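Local structure of predicted ancestral HMA domain of Pik-1 from Oryza spp. (Synthetic construct, 7BNT) at residues A15-K18 against C19-K22. The protein probably binds fungal effectors of the AVR-Pik type, as the integrated HMA domains of the rice immune receptor Pik-1 do. Residues are numbered along the deposited sequence; the frame is centred on the assembly and turned at random.
Sequences ASDK and CRSK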
loop_
_atom_site.group_PDB
_atom_site.type_symbol
_atom_site.label_atom_id
_atom_site.label_comp_id
_atom_site.label_asym_id
_atom_site.label_seq_id
_atom_site.Cartn_x
_atom_site.Cartn_y
_atom_site.Cartn_z
ATOM N N ALA B 15 -6.688 -8.605 -13.741
ATOM C CA ALA B 15 -7.661 -9.326 -14.590
ATOM C C ALA B 15 -9.022 -8.633 -14.469
ATOM O O ALA B 15 -9.777 -8.583 -15.461
ATOM C CB ALA B 15 -7.737 -10.785 -14.208
ATOM N N SER B 16 -9.360 -8.187 -13.268
ATOM C CA SER B 16 -10.662 -7.563 -12.947
ATOM C C SER B 16 -10.530 -6.830 -11.619
ATOM O O SER B 16 -9.593 -7.109 -10.857
ATOM C CB SER B 16 -11.762 -8.592 -12.899
ATOM O OG SER B 16 -11.579 -9.455 -11.786
ATOM N N ASP B 17 -11.494 -5.973 -11.342
ATOM C CA ASP B 17 -11.651 -5.313 -10.024
ATOM C C ASP B 17 -11.741 -6.394 -8.934
ATOM O O ASP B 17 -11.054 -6.253 -7.913
ATOM C CB ASP B 17 -12.844 -4.358 -10.046
ATOM C CG ASP B 17 -13.024 -3.593 -8.756
ATOM O OD1 ASP B 17 -12.062 -2.896 -8.349
ATOM O OD2 ASP B 17 -14.115 -3.716 -8.156
ATOM N N LYS B 18 -12.528 -7.445 -9.148
ATOM C CA LYS B 18 -12.700 -8.572 -8.202
ATOM C C LYS B 18 -11.365 -9.274 -7.959
ATOM O O LYS B 18 -11.055 -9.581 -6.808
ATOM C CB LYS B 18 -13.713 -9.567 -8.763
ATOM C CG LYS B 18 -13.781 -10.879 -7.997
ATOM C CD LYS B 18 -15.142 -11.515 -7.990
ATOM C CE LYS B 18 -15.159 -12.815 -7.214
ATOM N NZ LYS B 18 -16.542 -13.300 -6.996
ATOM N N CYS B 19 -10.587 -9.527 -9.007
ATOM C CA CYS B 19 -9.243 -10.128 -8.860
ATOM C C CYS B 19 -8.352 -9.241 -7.970
ATOM O O CYS B 19 -7.636 -9.729 -7.078
ATOM C CB CYS B 19 -8.652 -10.277 -10.249
ATOM S SG CYS B 19 -7.079 -11.153 -10.230
ATOM N N ARG B 20 -8.331 -7.953 -8.255
ATOM C CA ARG B 20 -7.510 -7.005 -7.484
ATOM C C ARG B 20 -7.989 -7.009 -6.023
ATOM O O ARG B 20 -7.146 -7.034 -5.107
ATOM C CB ARG B 20 -7.560 -5.631 -8.141
ATOM C CG ARG B 20 -6.688 -4.607 -7.440
ATOM C CD ARG B 20 -6.647 -3.289 -8.188
ATOM N NE ARG B 20 -7.964 -2.680 -8.199
ATOM C CZ ARG B 20 -8.260 -1.497 -8.717
ATOM N NH1 ARG B 20 -7.331 -0.773 -9.307
ATOM N NH2 ARG B 20 -9.505 -1.051 -8.661
ATOM N N SER B 21 -9.296 -7.065 -5.812
ATOM C CA SER B 21 -9.884 -7.146 -4.458
ATOM C C SER B 21 -9.533 -8.473 -3.752
ATOM O O SER B 21 -9.285 -8.437 -2.518
ATOM C CB SER B 21 -11.359 -6.922 -4.543
ATOM O OG SER B 21 -11.640 -5.556 -4.847
ATOM N N LYS B 22 -9.487 -9.595 -4.481
ATOM C CA LYS B 22 -9.034 -10.903 -3.932
ATOM C C LYS B 22 -7.568 -10.758 -3.463
ATOM O O LYS B 22 -7.203 -11.284 -2.401
ATOM C CB LYS B 22 -9.198 -12.010 -4.972
ATOM C CG LYS B 22 -8.891 -13.401 -4.463
ATOM C CD LYS B 22 -9.382 -14.531 -5.360
ATOM C CE LYS B 22 -9.140 -15.892 -4.728
ATOM N NZ LYS B 22 -10.150 -16.899 -5.128
HETATM O O HOH W 1 -9.811 -3.649 -6.278
HETATM O O HOH W 2 -14.033 -5.353 -6.196
#
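Ser16 OG takes the backbone N-H of Cys19 in a nearly straight bond (OG to N 3.0 Å), which makes Ser16 the N-cap of helix 17-28. With chi1 at 68°, the hydroxyl sits between its own backbone N and carbonyl carbon, turned in over the first turn, and OG also lies 3.4 Å from Cys19 CB. This end is the compact part. Ser16 O accepts from Arg20 N at 3.0 Å, and the next two i to i+4 bonds run from Ser21 N to Asp17 O and from Lys22 N to Lys18 O. Ala15 CB rests on Cys19 SG at 4.0 Å, and the same cysteine continues onto Pro13 and Val66. In this ferredoxin-like HMA fold, helix 17-28 follows strand 6-11, and Ser16 caps its start. The Asp17 and Arg20 side chains are more loosely joined, on the solvent side. Asp17 OD1 receives Arg20 NH2 in a salt bridge of 3.2 Å, met nearly along its own C-O axis, while the carboxylate and guanidinium planes stand 80° apart. The bend at chi3 (65°) of Arg20 swings its head back toward the aspartate, and NH1 bonds to the carbonyl oxygen of Arg43. One water accepts from Arg20 NE at 2.8 Å and donates to both Asp17 OD1 and Ser21 OG; a second water donates to Asp17 OD2 and Ser21 OG. A leucine in place of Arg20 would probably leave Asp17 OD1 without its charged mate and the first water without its NE donor, and break the tie to Arg43. Lys22 lies against Val66, whereas Ser21 packs against Ser29 of the second subunit.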